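Side-chain contacts in AGR_C_1268p (Agrobacterium tumefaciens str. C58, PDB 2GHS), which probably binds a divalent metal cation such as calcium or zinc and may hydrolyse sugar lactones, as a six-bladed beta-propeller protein of the SMP-30/regucalcin family: residues A106-L111 with M152-E157; E126-S129 with G133-S136; A146-T151 with T172-D177. All coordinates share one frame; numbering follows the deposited sequence.

Contact 1: residues A106-L111 with M152-E157; sequences ASDDGL and MGRKAE. With K (potassium ion), chain B.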
loop_
_atom_site.group_PDB
_atom_site.type_symbol
_atom_site.label_atom_id
_atom_site.label_comp_id
_atom_site.label_asym_id
_atom_site.label_seq_id
_atom_site.Cartn_x
_atom_site.Cartn_y
_atom_site.Cartn_z
ATOM N N ALA A 106 2.659 11.046 1.702
ATOM C CA ALA A 106 1.281 11.445 1.422
ATOM C C ALA A 106 0.521 11.342 2.731
ATOM O O ALA A 106 0.615 10.362 3.440
ATOM C CB ALA A 106 0.644 10.542 0.392
ATOM N N SER A 107 -0.271 12.358 3.023
ATOM C CA SER A 107 -1.054 12.374 4.223
ATOM C C SER A 107 -2.424 12.985 3.991
ATOM O O SER A 107 -2.721 13.497 2.891
ATOM C CB SER A 107 -0.336 13.216 5.267
ATOM O OG SER A 107 -0.498 14.624 5.059
ATOM N N ASP A 108 -3.248 12.945 5.043
ATOM C CA ASP A 108 -4.547 13.591 5.077
ATOM C C ASP A 108 -4.501 15.087 4.940
ATOM O O ASP A 108 -5.521 15.717 4.646
ATOM C CB ASP A 108 -5.345 13.176 6.327
ATOM C CG ASP A 108 -4.657 13.525 7.664
ATOM O OD1 ASP A 108 -3.430 13.720 7.686
ATOM O OD2 ASP A 108 -5.371 13.515 8.721
ATOM N N ASP A 109 -3.340 15.668 5.153
ATOM C CA ASP A 109 -3.214 17.100 5.086
ATOM C C ASP A 109 -2.384 17.637 3.901
ATOM O O ASP A 109 -2.191 18.866 3.778
ATOM C CB ASP A 109 -2.626 17.587 6.434
ATOM C CG ASP A 109 -3.587 17.332 7.640
ATOM O OD1 ASP A 109 -4.814 17.091 7.439
ATOM O OD2 ASP A 109 -3.094 17.376 8.784
ATOM N N GLY A 110 -1.955 16.753 2.995
ATOM C CA GLY A 110 -1.154 17.122 1.874
ATOM C C GLY A 110 0.048 16.217 1.710
ATOM O O GLY A 110 0.210 15.221 2.441
ATOM N N LEU A 111 0.871 16.548 0.725
ATOM C CA LEU A 111 2.099 15.855 0.413
ATOM C C LEU A 111 3.286 16.645 0.970
ATOM O O LEU A 111 3.397 17.852 0.737
ATOM C CB LEU A 111 2.241 15.785 -1.084
ATOM C CG LEU A 111 1.182 14.947 -1.767
ATOM C CD1 LEU A 111 0.873 15.494 -3.140
ATOM C CD2 LEU A 111 1.662 13.528 -1.859
HETATM N N MSE A 152 -10.024 9.274 0.587
HETATM C CA MSE A 152 -11.320 8.684 0.974
HETATM C C MSE A 152 -11.955 9.524 2.052
HETATM O O MSE A 152 -11.267 10.239 2.786
HETATM C CB MSE A 152 -11.126 7.235 1.487
HETATM C CG MSE A 152 -10.231 7.146 2.683
HETATM SE SE MSE A 152 -10.025 5.267 3.164
HETATM C CE MSE A 152 -11.746 4.945 3.951
ATOM N N GLY A 153 -13.277 9.464 2.171
ATOM C CA GLY A 153 -13.905 10.040 3.369
ATOM C C GLY A 153 -13.395 9.268 4.567
ATOM O O GLY A 153 -13.157 8.056 4.483
ATOM N N ARG A 154 -13.227 9.944 5.711
ATOM C CA ARG A 154 -12.704 9.265 6.891
ATOM C C ARG A 154 -13.635 8.127 7.370
ATOM O O ARG A 154 -13.147 7.203 8.005
ATOM C CB ARG A 154 -12.470 10.267 8.021
ATOM C CG ARG A 154 -11.325 11.220 7.738
ATOM C CD ARG A 154 -11.219 12.311 8.768
ATOM N NE ARG A 154 -10.199 13.308 8.414
ATOM C CZ ARG A 154 -8.893 13.124 8.617
ATOM N NH1 ARG A 154 -8.428 12.040 9.191
ATOM N NH2 ARG A 154 -8.048 14.052 8.282
ATOM N N LYS A 155 -14.929 8.205 7.064
ATOM C CA LYS A 155 -15.903 7.166 7.421
ATOM C C LYS A 155 -16.246 6.299 6.207
ATOM O O LYS A 155 -17.246 5.592 6.213
ATOM C CB LYS A 155 -17.176 7.771 8.045
ATOM C CG LYS A 155 -16.962 8.707 9.219
ATOM C CD LYS A 155 -18.253 9.431 9.607
ATOM C CE LYS A 155 -18.120 10.345 10.838
ATOM N NZ LYS A 155 -19.399 11.089 11.086
ATOM N N ALA A 156 -15.388 6.325 5.203
ATOM C CA ALA A 156 -15.662 5.689 3.911
ATOM C C ALA A 156 -16.988 6.082 3.252
ATOM O O ALA A 156 -17.640 5.254 2.578
ATOM C CB ALA A 156 -15.564 4.181 4.059
ATOM N N GLU A 157 -17.379 7.340 3.407
ATOM C CA GLU A 157 -18.569 7.860 2.791
ATOM C C GLU A 157 -18.608 7.488 1.305
ATOM O O GLU A 157 -17.615 7.608 0.590
ATOM C CB GLU A 157 -18.588 9.384 2.967
ATOM C CG GLU A 157 -18.838 9.837 4.423
ATOM C CD GLU A 157 -17.572 10.098 5.247
ATOM O OE1 GLU A 157 -16.510 9.494 4.971
ATOM O OE2 GLU A 157 -17.646 10.921 6.203
HETATM K K K B . -7.985 15.946 3.847
HETATM O O HOH W 1 -7.336 16.802 7.351
HETATM O O HOH W 2 -7.694 13.759 2.099
#
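Asp108 and Arg154 form a salt bridge between two neighbouring blades of the beta-propeller: Asp108 sits in the tight hairpin turn joining strands 102-107 and 110-115, Arg154 in the loop that leaves strand 147-153. The charged contact is one-armed. Arg154 NH2 gives a nearly straight bond to Asp108 OD2 (2.8 Å, 175° at the hydrogen), while NH1 reaches the same oxygen only weakly. OD2 lies in the guanidinium plane, at its edge, but is met on its anti side, and the two flat groups stand 72° apart, so this is not a side-by-side pairing of both oxygens with both nitrogens. The arginine spans the gap because its chain is extended from CG to NE. The other ends are held too: Asp108 OD1 is bonded to Met91 N and Arg154 NE to Pro132 O, which limits the freedom of both groups to turn.

Water adds a second bridge. Water 1 accepts from Arg154 NH2 and donates to Asp109 OD1, tying the next residue of the turn to the same guanidinium.

Within the hairpin, the type I turn from Ser107 to Gly110 is braced by a side chain: Ser107 OG accepts from Asp109 N (3.0 Å), an ST turn, and donates to Gly110 O (2.8 Å). That carbonyl also takes Ser107 N, the two donors arriving from opposite faces of its plane.

Metal binding uses the backbone of the salt-bridged aspartate: Asp108 O coordinates the potassium ion at 2.6 Å.

Contact 2: residues E126-S129 with G133-S136; sequences ELES and GNRS. With K (potassium ion), chain B; EDO (1,2-ethanediol), chain D.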
loop_
_atom_site.group_PDB
_atom_site.type_symbol
_atom_site.label_atom_id
_atom_site.label_comp_id
_atom_site.label_asym_id
_atom_site.label_seq_id
_atom_site.Cartn_x
_atom_site.Cartn_y
_atom_site.Cartn_z
ATOM N N GLU A 126 -0.316 20.639 -1.952
ATOM C CA GLU A 126 -1.608 20.398 -1.304
ATOM C C GLU A 126 -2.245 19.110 -1.890
ATOM O O GLU A 126 -2.046 18.784 -3.053
ATOM C CB GLU A 126 -2.523 21.645 -1.390
ATOM C CG GLU A 126 -1.979 22.784 -0.483
ATOM C CD GLU A 126 -2.854 24.027 -0.333
ATOM O OE1 GLU A 126 -3.940 24.083 -0.938
ATOM O OE2 GLU A 126 -2.426 24.943 0.432
ATOM N N LEU A 127 -3.007 18.369 -1.086
ATOM C CA LEU A 127 -3.740 17.204 -1.558
ATOM C C LEU A 127 -4.951 17.126 -0.673
ATOM O O LEU A 127 -4.834 16.731 0.510
ATOM C CB LEU A 127 -2.902 15.920 -1.415
ATOM C CG LEU A 127 -3.527 14.602 -1.897
ATOM C CD1 LEU A 127 -3.679 14.645 -3.377
ATOM C CD2 LEU A 127 -2.651 13.442 -1.410
ATOM N N GLU A 128 -6.096 17.572 -1.206
ATOM C CA GLU A 128 -7.315 17.664 -0.408
ATOM C C GLU A 128 -7.028 18.299 0.936
ATOM O O GLU A 128 -7.587 17.926 1.979
ATOM C CB GLU A 128 -7.927 16.269 -0.248
ATOM C CG GLU A 128 -8.421 15.706 -1.574
ATOM C CD GLU A 128 -9.286 14.462 -1.426
ATOM O OE1 GLU A 128 -9.495 13.969 -0.293
ATOM O OE2 GLU A 128 -9.759 13.962 -2.468
ATOM N N SER A 129 -6.202 19.344 0.891
ATOM C CA SER A 129 -5.766 20.030 2.092
ATOM C C SER A 129 -6.861 20.913 2.679
ATOM O O SER A 129 -6.736 21.407 3.796
ATOM C CB SER A 129 -4.519 20.858 1.812
ATOM O OG SER A 129 -3.399 20.044 1.456
ATOM N N GLY A 133 -12.801 16.370 6.093
ATOM C CA GLY A 133 -13.509 15.121 6.243
ATOM C C GLY A 133 -12.903 13.931 5.524
ATOM O O GLY A 133 -13.402 12.804 5.675
ATOM N N ASN A 134 -11.854 14.154 4.712
ATOM C CA ASN A 134 -11.198 13.114 3.979
ATOM C C ASN A 134 -9.786 12.847 4.500
ATOM O O ASN A 134 -9.151 13.752 5.081
ATOM C CB ASN A 134 -11.086 13.479 2.468
ATOM C CG ASN A 134 -12.348 13.134 1.653
ATOM O OD1 ASN A 134 -13.473 13.074 2.180
ATOM N ND2 ASN A 134 -12.147 12.881 0.359
ATOM N N ARG A 135 -9.263 11.657 4.231
ATOM C CA ARG A 135 -7.860 11.315 4.505
ATOM C C ARG A 135 -7.268 10.619 3.280
ATOM O O ARG A 135 -8.001 10.210 2.361
ATOM C CB ARG A 135 -7.739 10.437 5.759
ATOM C CG ARG A 135 -8.392 9.037 5.688
ATOM C CD ARG A 135 -7.851 8.255 6.832
ATOM N NE ARG A 135 -8.368 6.906 6.922
ATOM C CZ ARG A 135 -7.906 5.831 6.286
ATOM N NH1 ARG A 135 -6.909 5.893 5.409
ATOM N NH2 ARG A 135 -8.489 4.644 6.523
ATOM N N SER A 136 -5.950 10.536 3.247
ATOM C CA SER A 136 -5.283 9.727 2.222
ATOM C C SER A 136 -5.319 8.261 2.573
ATOM O O SER A 136 -5.407 7.885 3.734
ATOM C CB SER A 136 -3.832 10.176 1.931
ATOM O OG SER A 136 -3.027 10.101 3.100
HETATM K K K B . -7.985 15.946 3.847
HETATM C C1 EDO D . -8.696 1.388 4.628
HETATM O O1 EDO D . -7.669 2.179 5.234
HETATM C C2 EDO D . -8.024 0.111 4.105
HETATM O O2 EDO D . -7.031 0.417 3.098
HETATM O O HOH W 2 -7.694 13.759 2.099
#
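A potassium site made of backbone carbonyls joins the loop 126-129 to the start of strand 134-141, the first strand of the next propeller sheet. Glu128 O and Asn134 O each bind the ion at 2.8 Å; Asp108 O, Leu131 O and water 2 are its other ligands. Beside the ion the side chains of the same two residues meet. Asn134 ND2 donates to Glu128 OE1 (2.9 Å, 150° at the hydrogen), reaching the carboxylate oxygen on its syn side but 33° out of its plane, with the amide turned obliquely against the carboxylate. Asn134 CB lies 3.2 Å from Glu128 OE1. The glutamate chain runs extended beyond CG, carrying its carboxylate across to the strand. Water 2 donates to OE1, linking that oxygen to the metal, whereas OE2 is held by Tyr164 OH and Thr151 OG1. Asn134 ND2 also bonds Ala160 O, so the amide nitrogen has two acceptors and each carboxylate oxygen has two partners.

Arg135, next along the strand, starts away from the loop. Its NH1 bonds to Ser136 O and to Asn137 OD1, which steadies the guanidinium, and Arg135 NH2 donates to O1 of a 1,2-ethanediol, probably from the crystallisation liquor (2.9 Å, 175°), an oxygen in the guanidinium plane. That diol also bonds Glu52, Asn137 and Asn182, consistent with Arg135 lining the predicted substrate pocket of an SMP-30/gluconolactonase propeller.

Contact 3: residues A146-T151 with T172-D177; sequences ALWIGT and TKLFAD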
loop_
_atom_site.group_PDB
_atom_site.type_symbol
_atom_site.label_atom_id
_atom_site.label_comp_id
_atom_site.label_asym_id
_atom_site.label_seq_id
_atom_site.Cartn_x
_atom_site.Cartn_y
_atom_site.Cartn_z
ATOM N N ALA A 146 6.238 9.404 -11.081
ATOM C CA ALA A 146 4.966 9.957 -10.597
ATOM C C ALA A 146 4.305 9.008 -9.602
ATOM O O ALA A 146 4.420 7.761 -9.692
ATOM C CB ALA A 146 4.034 10.172 -11.761
ATOM N N LEU A 147 3.642 9.620 -8.616
ATOM C CA LEU A 147 2.920 8.881 -7.562
ATOM C C LEU A 147 1.456 8.778 -7.991
ATOM O O LEU A 147 0.897 9.749 -8.479
ATOM C CB LEU A 147 2.999 9.688 -6.249
ATOM C CG LEU A 147 2.164 9.178 -5.060
ATOM C CD1 LEU A 147 2.743 7.863 -4.529
ATOM C CD2 LEU A 147 2.110 10.254 -3.904
ATOM N N TRP A 148 0.832 7.631 -7.737
ATOM C CA TRP A 148 -0.617 7.535 -7.694
ATOM C C TRP A 148 -0.986 7.456 -6.198
ATOM O O TRP A 148 -0.449 6.625 -5.444
ATOM C CB TRP A 148 -1.138 6.300 -8.412
ATOM C CG TRP A 148 -1.218 6.357 -9.898
ATOM C CD1 TRP A 148 -0.395 7.042 -10.766
ATOM C CD2 TRP A 148 -2.105 5.615 -10.717
ATOM N NE1 TRP A 148 -0.755 6.794 -12.060
ATOM C CE2 TRP A 148 -1.797 5.919 -12.056
ATOM C CE3 TRP A 148 -3.151 4.721 -10.450
ATOM C CZ2 TRP A 148 -2.497 5.368 -13.126
ATOM C CZ3 TRP A 148 -3.833 4.176 -11.525
ATOM C CH2 TRP A 148 -3.510 4.516 -12.834
ATOM N N ILE A 149 -1.954 8.258 -5.788
ATOM C CA ILE A 149 -2.379 8.279 -4.422
ATOM C C ILE A 149 -3.901 8.403 -4.322
ATOM O O ILE A 149 -4.506 9.243 -4.992
ATOM C CB ILE A 149 -1.652 9.428 -3.658
ATOM C CG1 ILE A 149 -2.083 9.481 -2.185
ATOM C CG2 ILE A 149 -1.898 10.769 -4.296
ATOM C CD1 ILE A 149 -1.620 8.303 -1.376
ATOM N N GLY A 150 -4.480 7.548 -3.487
ATOM C CA GLY A 150 -5.888 7.540 -3.171
ATOM C C GLY A 150 -6.265 8.355 -1.961
ATOM O O GLY A 150 -5.496 8.478 -0.983
ATOM N N THR A 151 -7.476 8.901 -2.000
ATOM C CA THR A 151 -8.048 9.565 -0.831
ATOM C C THR A 151 -9.443 8.980 -0.566
ATOM O O THR A 151 -10.018 8.290 -1.440
ATOM C CB THR A 151 -8.201 11.050 -1.029
ATOM O OG1 THR A 151 -9.130 11.271 -2.095
ATOM C CG2 THR A 151 -6.856 11.714 -1.289
ATOM N N THR A 172 -3.000 15.895 -10.366
ATOM C CA THR A 172 -4.048 15.712 -11.393
ATOM C C THR A 172 -5.002 14.590 -10.965
ATOM O O THR A 172 -4.515 13.486 -10.667
ATOM C CB THR A 172 -3.432 15.292 -12.737
ATOM O OG1 THR A 172 -2.490 16.274 -13.156
ATOM C CG2 THR A 172 -4.496 15.131 -13.806
ATOM N N LYS A 173 -6.319 14.841 -10.893
ATOM C CA LYS A 173 -7.257 13.772 -10.531
ATOM C C LYS A 173 -7.417 12.809 -11.718
ATOM O O LYS A 173 -7.589 13.227 -12.843
ATOM C CB LYS A 173 -8.627 14.320 -10.100
ATOM C CG LYS A 173 -9.527 13.260 -9.500
ATOM C CD LYS A 173 -10.899 13.796 -9.155
ATOM C CE LYS A 173 -10.934 14.605 -7.925
ATOM N NZ LYS A 173 -12.363 14.726 -7.524
ATOM N N LEU A 174 -7.297 11.521 -11.446
ATOM C CA LEU A 174 -7.421 10.471 -12.444
ATOM C C LEU A 174 -8.800 9.804 -12.412
ATOM O O LEU A 174 -9.390 9.555 -13.474
ATOM C CB LEU A 174 -6.371 9.390 -12.238
ATOM C CG LEU A 174 -4.934 9.810 -12.435
ATOM C CD1 LEU A 174 -4.042 8.597 -12.452
ATOM C CD2 LEU A 174 -4.735 10.635 -13.682
ATOM N N PHE A 175 -9.270 9.485 -11.210
ATOM C CA PHE A 175 -10.497 8.715 -10.991
ATOM C C PHE A 175 -11.259 9.302 -9.828
ATOM O O PHE A 175 -10.668 9.666 -8.805
ATOM C CB PHE A 175 -10.165 7.225 -10.757
ATOM C CG PHE A 175 -9.460 6.598 -11.914
ATOM C CD1 PHE A 175 -10.157 6.339 -13.081
ATOM C CD2 PHE A 175 -8.118 6.304 -11.859
ATOM C CE1 PHE A 175 -9.511 5.814 -14.173
ATOM C CE2 PHE A 175 -7.465 5.768 -12.979
ATOM C CZ PHE A 175 -8.185 5.536 -14.118
ATOM N N ALA A 176 -12.567 9.426 -9.988
ATOM C CA ALA A 176 -13.425 9.988 -8.951
ATOM C C ALA A 176 -14.438 8.966 -8.449
ATOM O O ALA A 176 -14.541 7.840 -8.959
ATOM C CB ALA A 176 -14.149 11.184 -9.492
ATOM N N ASP A 177 -15.192 9.365 -7.431
ATOM C CA ASP A 177 -16.349 8.611 -6.963
ATOM C C ASP A 177 -15.950 7.236 -6.469
ATOM O O ASP A 177 -16.639 6.271 -6.712
ATOM C CB ASP A 177 -17.400 8.488 -8.072
ATOM C CG ASP A 177 -17.936 9.849 -8.541
ATOM O OD1 ASP A 177 -18.074 10.801 -7.723
ATOM O OD2 ASP A 177 -18.219 9.963 -9.755
#
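Leu174 lies over one face of the Trp148 indole, its side chain crossing that of the tryptophan at about a right angle. The methyl CD1 makes the touch: it stands 3.8 Å from the centroid of the six-membered ring and 24° off the ring normal, a CH-pi contact displaced toward the rim. Leu174 CD1 is nearest to Trp148 CE2, at 3.5 Å, with CZ2 almost as near. CG of Leu174 is turned beside its own backbone N (chi1 -65°), and the extended second torsion (chi2 -170°) sends CD1 onward to the indole.

Phe175 approaches differently. Its ring presents an edge, with Phe175 CE2 4.2 Å from Trp148 CH2, so the phenyl lies beside the far end of the indole and the two side chains cross obliquely. Consecutive residues of one strand can both reach the tryptophan because Leu174 and Phe175 face Ile163 together in a classic beta bulge.

Other groups complete the cluster. Trp148 NE1 is hydrogen-bonded to Gly213 O, which, with the packing on the ring, helps set its rotation, and Phe186 meets the tryptophan edge-to-face; Phe195 packs against Phe175.

Strand 161-167 runs between the two segments, so these side chains pack over one face of the sheet, across an intervening strand. The contact thus packs a classic beta bulge against a tryptophan two strands away, on one antiparallel sheet of the SMP-30-family beta-propeller.

Overall arrangement
Contacts 1 and 2 lie side by side, their centres about 5 Å apart, and share the potassium ion and water 2; contact 3 is about 12 Å from each. Along the chain, contact 2 falls between the two segments of contact 1, and contact 3 begins after contact 2 has closed, its first segment preceding the second of contact 1. Strand 147-153 serves contacts 1 and 3 and is the sheet neighbour of strand 134-141 in contact 2. They also touch directly: Met152 O takes Arg135 N, and Ile149 packs on both Ala106 and Leu127. Thus contacts 1 and 2 tie adjacent propeller blades together round the ion, while contact 3 packs one blade internally.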